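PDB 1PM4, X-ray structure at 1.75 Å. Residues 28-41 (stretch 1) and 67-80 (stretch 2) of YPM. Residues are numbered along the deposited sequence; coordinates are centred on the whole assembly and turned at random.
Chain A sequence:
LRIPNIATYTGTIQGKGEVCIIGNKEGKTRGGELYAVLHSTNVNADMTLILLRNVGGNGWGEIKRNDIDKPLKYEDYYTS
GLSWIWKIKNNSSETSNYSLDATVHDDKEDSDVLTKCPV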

ATOM      1  N   LYS A  28     -17.509   7.341  12.358  1.00 38.93           N
ATOM      2  CA  LYS A  28     -18.754   7.560  11.648  1.00 39.10           C
ATOM      3  C   LYS A  28     -18.533   7.030  10.236  1.00 39.34           C
ATOM      4  O   LYS A  28     -17.380   6.953   9.768  1.00 39.13           O
ATOM      5  CB  LYS A  28     -19.146   9.050  11.659  1.00 39.33           C
ATOM      6  N   THR A  29     -19.621   6.620   9.578  1.00 39.32           N
ATOM      7  CA  THR A  29     -19.529   6.019   8.241  1.00 39.40           C
ATOM      8  C   THR A  29     -19.201   7.095   7.198  1.00 39.29           C
ATOM      9  O   THR A  29     -19.805   8.171   7.178  1.00 39.73           O
ATOM     10  CB  THR A  29     -20.850   5.273   7.866  1.00 39.69           C
ATOM     11  N   ARG A  30     -18.242   6.798   6.335  1.00 39.20           N
ATOM     12  CA  ARG A  30     -17.908   7.707   5.237  1.00 39.00           C
ATOM     13  C   ARG A  30     -17.393   6.915   4.067  1.00 38.48           C
ATOM     14  O   ARG A  30     -16.823   5.835   4.258  1.00 39.30           O
ATOM     15  N   GLY A  31     -17.591   7.458   2.859  1.00 37.04           N
ATOM     16  CA  GLY A  31     -16.864   6.990   1.695  1.00 35.61           C
ATOM     17  C   GLY A  31     -16.306   8.085   0.811  1.00 33.76           C
ATOM     18  O   GLY A  31     -16.984   9.071   0.506  1.00 35.07           O
ATOM     19  N   GLY A  32     -15.069   7.899   0.361  1.00 30.34           N
ATOM     20  CA  GLY A  32     -14.456   8.806  -0.592  1.00 27.93           C
ATOM     21  C   GLY A  32     -12.972   8.916  -0.343  1.00 25.67           C
ATOM     22  O   GLY A  32     -12.371   7.972   0.172  1.00 25.44           O
ATOM     23  N   GLU A  33     -12.375  10.034  -0.718  1.00 23.06           N
ATOM     24  CA  GLU A  33     -10.944  10.146  -0.674  1.00 21.47           C
ATOM     25  C   GLU A  33     -10.512  10.813   0.657  1.00 19.55           C
ATOM     26  O   GLU A  33     -11.084  11.792   1.132  1.00 19.12           O
ATOM     27  CB  GLU A  33     -10.405  10.937  -1.885  1.00 23.39           C
ATOM     28  CG  GLU A  33      -8.915  11.368  -1.860  1.00 25.08           C
ATOM     29  CD  GLU A  33      -8.561  12.409  -2.946  1.00 29.14           C
ATOM     30  OE1 GLU A  33      -8.592  12.038  -4.138  1.00 26.10           O
ATOM     31  OE2 GLU A  33      -8.262  13.599  -2.633  1.00 32.16           O
ATOM     32  N   LEU A  34      -9.482  10.266   1.226  1.00 15.98           N
ATOM     33  CA  LEU A  34      -8.772  10.882   2.307  1.00 16.17           C
ATOM     34  C   LEU A  34      -7.591  11.531   1.617  1.00 15.77           C
ATOM     35  O   LEU A  34      -6.987  10.918   0.739  1.00 16.84           O
ATOM     36  CB  LEU A  34      -8.302   9.816   3.260  1.00 17.49           C
ATOM     37  CG  LEU A  34      -9.289   9.222   4.226  1.00 19.94           C
ATOM     38  CD1 LEU A  34      -8.579   8.171   5.078  1.00 21.85           C
ATOM     39  CD2 LEU A  34      -9.882  10.322   5.118  1.00 23.26           C
ATOM     40  N   TYR A  35      -7.263  12.753   1.998  1.00 14.93           N
ATOM     41  CA  TYR A  35      -6.139  13.507   1.418  1.00 13.88           C
ATOM     42  C   TYR A  35      -5.408  14.141   2.567  1.00 12.82           C
ATOM     43  O   TYR A  35      -6.021  14.603   3.529  1.00  9.86           O
ATOM     44  CB  TYR A  35      -6.670  14.557   0.459  1.00 14.79           C
ATOM     45  CG  TYR A  35      -5.715  15.644   0.125  1.00 15.50           C
ATOM     46  CD1 TYR A  35      -4.972  15.572  -1.007  1.00 17.34           C
ATOM     47  CD2 TYR A  35      -5.548  16.749   0.953  1.00 13.77           C
ATOM     48  CE1 TYR A  35      -4.077  16.568  -1.332  1.00 15.95           C
ATOM     49  CE2 TYR A  35      -4.645  17.729   0.650  1.00 15.82           C
ATOM     50  CZ  TYR A  35      -3.914  17.637  -0.486  1.00 16.24           C
ATOM     51  OH  TYR A  35      -2.999  18.595  -0.883  1.00 19.11           O
ATOM     52  N   ALA A  36      -4.087  14.163   2.490  1.00 11.34           N
ATOM     53  CA  ALA A  36      -3.313  14.978   3.409  1.00 11.79           C
ATOM     54  C   ALA A  36      -2.000  15.306   2.760  1.00 11.10           C
ATOM     55  O   ALA A  36      -1.544  14.611   1.888  1.00 11.74           O
ATOM     56  CB  ALA A  36      -3.075  14.293   4.765  1.00 14.20           C
ATOM     57  N   VAL A  37      -1.444  16.433   3.156  1.00  9.00           N
ATOM     58  CA  VAL A  37      -0.049  16.811   2.730  1.00  9.93           C
ATOM     59  C   VAL A  37       0.584  17.507   3.899  1.00  8.77           C
ATOM     60  O   VAL A  37      -0.054  18.330   4.566  1.00  9.14           O
ATOM     61  CB  VAL A  37       0.004  17.681   1.463  1.00  9.04           C
ATOM     62  CG1 VAL A  37      -0.745  18.983   1.664  1.00  9.62           C
ATOM     63  CG2 VAL A  37       1.426  17.826   0.990  1.00 11.84           C
ATOM     64  N   LEU A  38       1.826  17.120   4.183  1.00  7.92           N
ATOM     65  CA  LEU A  38       2.663  17.683   5.213  1.00  7.38           C
ATOM     66  C   LEU A  38       3.553  18.761   4.695  1.00  7.87           C
ATOM     67  O   LEU A  38       4.136  18.578   3.645  1.00  8.51           O
ATOM     68  CB  LEU A  38       3.531  16.587   5.785  1.00  9.19           C
ATOM     69  CG  LEU A  38       4.365  16.965   7.015  1.00  8.91           C
ATOM     70  CD1 LEU A  38       3.535  17.456   8.214  1.00 11.10           C
ATOM     71  CD2 LEU A  38       5.174  15.682   7.402  1.00 12.37           C
ATOM     72  N   HIS A  39       3.659  19.872   5.419  1.00  8.36           N
ATOM     73  CA  HIS A  39       4.521  20.988   4.970  1.00  9.26           C
ATOM     74  C   HIS A  39       5.274  21.490   6.198  1.00  9.74           C
ATOM     75  O   HIS A  39       4.935  21.192   7.343  1.00  9.12           O
ATOM     76  CB  HIS A  39       3.717  22.133   4.370  1.00 10.47           C
ATOM     77  CG  HIS A  39       2.974  21.822   3.093  1.00 11.57           C
ATOM     78  ND1 HIS A  39       3.604  21.362   1.961  1.00 15.56           N
ATOM     79  CD2 HIS A  39       1.699  22.072   2.726  1.00 10.81           C
ATOM     80  CE1 HIS A  39       2.721  21.245   0.979  1.00 15.13           C
ATOM     81  NE2 HIS A  39       1.554  21.670   1.419  1.00 13.78           N
ATOM     82  N   SER A  40       6.284  22.317   5.946  1.00  8.48           N
ATOM     83  CA  SER A  40       7.018  23.012   6.996  1.00  9.25           C
ATOM     84  C   SER A  40       7.579  24.342   6.494  1.00  9.40           C
ATOM     85  O   SER A  40       8.060  24.418   5.320  1.00 10.97           O
ATOM     86  CB  SER A  40       8.153  22.155   7.514  1.00  9.63           C
ATOM     87  OG  SER A  40       8.885  22.800   8.536  1.00  9.27           O
ATOM     88  N   THR A  41       7.487  25.357   7.351  1.00 10.32           N
ATOM     89  CA  THR A  41       8.193  26.624   7.055  1.00 10.95           C
ATOM     90  C   THR A  41       9.697  26.482   7.131  1.00 11.67           C
ATOM     91  O   THR A  41      10.378  27.419   6.724  1.00 13.06           O
ATOM     92  CB  THR A  41       7.753  27.761   7.982  1.00 11.82           C
ATOM     93  OG1 THR A  41       8.038  27.458   9.354  1.00 10.36           O
ATOM     94  CG2 THR A  41       6.277  28.030   7.849  1.00 13.85           C
ATOM     95  N   ASP A  67       6.826  11.456   1.644  1.00 11.61           N
ATOM     96  CA  ASP A  67       7.700  12.448   2.190  1.00 13.12           C
ATOM     97  C   ASP A  67       6.933  13.756   2.389  1.00 10.64           C
ATOM     98  O   ASP A  67       5.830  13.935   1.881  1.00  9.31           O
ATOM     99  CB  ASP A  67       8.870  12.711   1.231  1.00 14.86           C
ATOM    100  CG  ASP A  67       9.645  11.458   0.887  1.00 21.61           C
ATOM    101  OD1 ASP A  67       9.940  10.610   1.785  1.00 22.10           O
ATOM    102  OD2 ASP A  67       9.978  11.256  -0.309  1.00 29.42           O
ATOM    103  N   ILE A  68       7.573  14.660   3.082  1.00 11.78           N
ATOM    104  CA  ILE A  68       7.118  16.064   3.195  1.00 11.38           C
ATOM    105  C   ILE A  68       6.865  16.620   1.801  1.00 11.07           C
ATOM    106  O   ILE A  68       7.562  16.259   0.840  1.00  9.59           O
ATOM    107  CB  ILE A  68       8.125  16.898   4.081  1.00 12.96           C
ATOM    108  CG1 ILE A  68       7.483  18.205   4.546  1.00 16.05           C
ATOM    109  CG2 ILE A  68       9.471  17.085   3.397  1.00 15.57           C
ATOM    110  CD1 ILE A  68       8.378  19.068   5.373  1.00 16.75           C
ATOM    111  N   ASP A  69       5.790  17.378   1.669  1.00 10.70           N
ATOM    112  CA  ASP A  69       5.390  18.094   0.483  1.00 10.24           C
ATOM    113  C   ASP A  69       4.765  17.201  -0.594  1.00 11.43           C
ATOM    114  O   ASP A  69       4.355  17.740  -1.604  1.00 12.46           O
ATOM    115  CB  ASP A  69       6.532  18.925  -0.169  1.00 11.28           C
ATOM    116  CG  ASP A  69       7.043  20.017   0.740  1.00 14.19           C
ATOM    117  OD1 ASP A  69       6.261  20.545   1.585  1.00  9.83           O
ATOM    118  OD2 ASP A  69       8.248  20.311   0.729  1.00 16.13           O
ATOM    119  N   LYS A  70       4.690  15.890  -0.387  1.00  9.78           N
ATOM    120  CA  LYS A  70       4.055  14.962  -1.310  1.00 11.69           C
ATOM    121  C   LYS A  70       2.670  14.537  -0.815  1.00 11.36           C
ATOM    122  O   LYS A  70       2.581  13.888   0.188  1.00 10.46           O
ATOM    123  CB  LYS A  70       4.936  13.712  -1.471  1.00 12.22           C
ATOM    124  CG  LYS A  70       6.287  14.033  -1.926  1.00 17.35           C
ATOM    125  CD  LYS A  70       6.331  14.363  -3.384  1.00 22.02           C
ATOM    126  N   PRO A  71       1.600  14.870  -1.505  1.00 12.79           N
ATOM    127  CA  PRO A  71       0.272  14.475  -0.998  1.00 14.79           C
ATOM    128  C   PRO A  71       0.024  12.981  -1.009  1.00 14.75           C
ATOM    129  O   PRO A  71       0.572  12.244  -1.846  1.00 15.52           O
ATOM    130  CB  PRO A  71      -0.739  15.261  -1.851  1.00 16.40           C
ATOM    131  CG  PRO A  71       0.060  16.062  -2.803  1.00 18.54           C
ATOM    132  CD  PRO A  71       1.541  15.814  -2.643  1.00 15.11           C
ATOM    133  N   LEU A  72      -0.735  12.547  -0.009  1.00 13.09           N
ATOM    134  CA  LEU A  72      -1.150  11.200   0.228  1.00 13.48           C
ATOM    135  C   LEU A  72      -2.641  11.191  -0.034  1.00 13.37           C
ATOM    136  O   LEU A  72      -3.382  11.956   0.603  1.00 12.43           O
ATOM    137  CB  LEU A  72      -0.906  10.870   1.667  1.00 15.19           C
ATOM    138  CG  LEU A  72      -0.857   9.461   2.160  1.00 20.07           C
ATOM    139  CD1 LEU A  72       0.097   9.417   3.391  1.00 20.44           C
ATOM    140  CD2 LEU A  72      -2.260   8.911   2.451  1.00 24.55           C
ATOM    141  N   LYS A  73      -3.067  10.346  -0.952  1.00 12.23           N
ATOM    142  CA  LYS A  73      -4.497  10.162  -1.252  1.00 13.24           C
ATOM    143  C   LYS A  73      -4.834   8.710  -1.135  1.00 12.38           C
ATOM    144  O   LYS A  73      -4.020   7.861  -1.541  1.00 12.46           O
ATOM    145  CB  LYS A  73      -4.804  10.596  -2.672  1.00 13.54           C
ATOM    146  CG  LYS A  73      -4.463  12.005  -2.977  1.00 17.07           C
ATOM    147  CD  LYS A  73      -5.120  12.468  -4.245  1.00 22.59           C
ATOM    148  CE  LYS A  73      -4.544  13.780  -4.700  1.00 22.19           C
ATOM    149  NZ  LYS A  73      -5.102  14.228  -5.958  1.00 26.59           N
ATOM    150  N   TYR A  74      -6.033   8.434  -0.619  1.00 12.42           N
ATOM    151  CA  TYR A  74      -6.503   7.063  -0.397  1.00 12.45           C
ATOM    152  C   TYR A  74      -8.030   6.991  -0.397  1.00 11.47           C
ATOM    153  O   TYR A  74      -8.679   7.710   0.310  1.00 13.49           O
ATOM    154  CB  TYR A  74      -5.960   6.543   0.941  1.00 13.36           C
ATOM    155  CG  TYR A  74      -6.563   5.241   1.403  1.00 12.01           C
ATOM    156  CD1 TYR A  74      -6.108   4.039   0.951  1.00 17.96           C
ATOM    157  CD2 TYR A  74      -7.621   5.267   2.270  1.00 17.68           C
ATOM    158  CE1 TYR A  74      -6.735   2.863   1.372  1.00 19.43           C
ATOM    159  CE2 TYR A  74      -8.232   4.120   2.699  1.00 22.19           C
ATOM    160  CZ  TYR A  74      -7.802   2.941   2.245  1.00 20.93           C
ATOM    161  OH  TYR A  74      -8.468   1.824   2.770  1.00 30.09           O
ATOM    162  N   GLU A  75      -8.611   6.092  -1.186  1.00 10.64           N
ATOM    163  CA  GLU A  75     -10.042   5.990  -1.296  1.00 11.38           C
ATOM    164  C   GLU A  75     -10.512   4.820  -0.535  1.00 11.74           C
ATOM    165  O   GLU A  75     -10.019   3.743  -0.755  1.00 10.78           O
ATOM    166  CB  GLU A  75     -10.509   5.737  -2.765  1.00 11.77           C
ATOM    167  CG  GLU A  75     -10.059   6.724  -3.754  1.00 14.33           C
ATOM    168  CD  GLU A  75     -10.843   6.739  -5.040  1.00 10.22           C
ATOM    169  OE1 GLU A  75     -11.708   5.925  -5.257  1.00 16.15           O
ATOM    170  OE2 GLU A  75     -10.479   7.576  -5.787  1.00 18.71           O
ATOM    171  N   ASP A  76     -11.542   5.042   0.273  1.00 14.43           N
ATOM    172  CA  ASP A  76     -12.199   4.073   1.114  1.00 18.98           C
ATOM    173  C   ASP A  76     -13.700   4.193   0.889  1.00 17.91           C
ATOM    174  O   ASP A  76     -14.220   5.303   0.965  1.00 17.62           O
ATOM    175  CB  ASP A  76     -11.904   4.497   2.576  1.00 21.78           C
ATOM    176  CG  ASP A  76     -12.223   3.449   3.536  1.00 26.74           C
ATOM    177  OD1 ASP A  76     -13.428   3.211   3.727  1.00 30.24           O
ATOM    178  OD2 ASP A  76     -11.325   2.794   4.116  1.00 37.46           O
ATOM    179  N   TYR A  77     -14.397   3.073   0.653  1.00 16.49           N
ATOM    180  CA  TYR A  77     -15.864   3.078   0.486  1.00 17.41           C
ATOM    181  C   TYR A  77     -16.517   2.068   1.419  1.00 18.87           C
ATOM    182  O   TYR A  77     -17.591   1.508   1.134  1.00 19.23           O
ATOM    183  CB  TYR A  77     -16.237   2.760  -0.959  1.00 17.89           C
ATOM    184  CG  TYR A  77     -15.644   3.783  -1.857  1.00 16.65           C
ATOM    185  CD1 TYR A  77     -16.179   5.034  -1.896  1.00 14.72           C
ATOM    186  CD2 TYR A  77     -14.471   3.539  -2.553  1.00 15.89           C
ATOM    187  CE1 TYR A  77     -15.629   6.026  -2.642  1.00 19.54           C
ATOM    188  CE2 TYR A  77     -13.920   4.511  -3.326  1.00 16.13           C
ATOM    189  CZ  TYR A  77     -14.506   5.757  -3.370  1.00 13.31           C
ATOM    190  OH  TYR A  77     -13.983   6.787  -4.098  1.00 17.23           O
ATOM    191  N   TYR A  78     -15.836   1.809   2.520  1.00 20.66           N
ATOM    192  CA  TYR A  78     -16.292   0.830   3.494  1.00 22.78           C
ATOM    193  C   TYR A  78     -17.604   1.261   4.152  1.00 23.88           C
ATOM    194  O   TYR A  78     -17.830   2.441   4.386  1.00 22.85           O
ATOM    195  CB  TYR A  78     -15.219   0.609   4.560  1.00 22.52           C
ATOM    196  CG  TYR A  78     -13.959   0.013   4.017  1.00 25.21           C
ATOM    197  CD1 TYR A  78     -13.995  -1.040   3.114  1.00 27.44           C
ATOM    198  CD2 TYR A  78     -12.720   0.491   4.411  1.00 27.83           C
ATOM    199  CE1 TYR A  78     -12.826  -1.601   2.632  1.00 27.52           C
ATOM    200  CE2 TYR A  78     -11.543  -0.051   3.926  1.00 28.86           C
ATOM    201  CZ  TYR A  78     -11.608  -1.098   3.029  1.00 29.14           C
ATOM    202  OH  TYR A  78     -10.439  -1.656   2.531  1.00 29.08           O
ATOM    203  N   THR A  79     -18.464   0.292   4.443  1.00 24.96           N
ATOM    204  CA  THR A  79     -19.771   0.640   4.982  1.00 27.34           C
ATOM    205  C   THR A  79     -19.674   0.963   6.484  1.00 29.03           C
ATOM    206  O   THR A  79     -20.310   1.918   6.939  1.00 31.65           O
ATOM    207  CB  THR A  79     -20.804  -0.437   4.631  1.00 26.79           C
ATOM    208  OG1 THR A  79     -20.222  -1.733   4.787  1.00 28.47           O
ATOM    209  CG2 THR A  79     -21.126  -0.338   3.126  1.00 27.39           C
ATOM    210  N   SER A  80     -18.862   0.216   7.225  1.00 29.92           N
ATOM    211  CA  SER A  80     -18.615   0.535   8.633  1.00 31.00           C
ATOM    212  C   SER A  80     -17.586   1.666   8.686  1.00 31.33           C
ATOM    213  O   SER A  80     -16.627   1.675   7.931  1.00 32.11           O
ATOM    214  CB  SER A  80     -18.129  -0.687   9.427  1.00 31.22           C
TER
HETATM  215  O   HOH W   1      -7.496  13.425  -6.229  1.00 39.89           O
HETATM  216  O   HOH W   2       3.210  14.889   2.687  1.00 17.46           O
HETATM  217  O   HOH W   3       7.145  22.385   3.254  1.00 22.02           O

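The apolar part of this contact is modest and strung along two antiparallel strands. On one face L34 and Y74 sit directly across from each other, where L34 CD1 lies 4.2 Å from Y74 CD2, at the edge of the ring, with A36 and L72 as the next pair along. On the other face the Y35 ring meets its partner K73 at its edge and also reaches P71: Y35 CE1 lies 3.6 Å from P71 CB. Beyond the ladder, L38 CG lies 4.2 Å from I68 CG1, a separate apolar contact, where I68 of the turn meets L38.

The backbone sets this register. G32, L34 and A36 each exchange two hydrogen bonds with D76, Y74 and L72; L34 N to Y74 O, at 2.8 Å, is nearly straight. Between these pairs, E33–E75 and Y35–K73 bring their CA atoms closer without backbone hydrogen bonds between them. G32 adopts backbone angles that call for glycine, since a CB would jam against the preceding carbonyl.

Past P71 the regular pairing gives way to a type II turn, D67 to K70. D69 N still bonds L38 O at 2.8 Å, while water 2 links L38 N to D67 O and K70 O.

Polar groups finish the edge of the contact. H39 ND1 gives its proton to the D69 carboxylate in a nearly straight bond, 2.8 Å to D69 OD1. E33 OE1 and K73 NZ stand 4.5 Å apart, too far for a salt bridge; water 1 donates to the first and accepts from the second, joining opposite charges that do not meet directly.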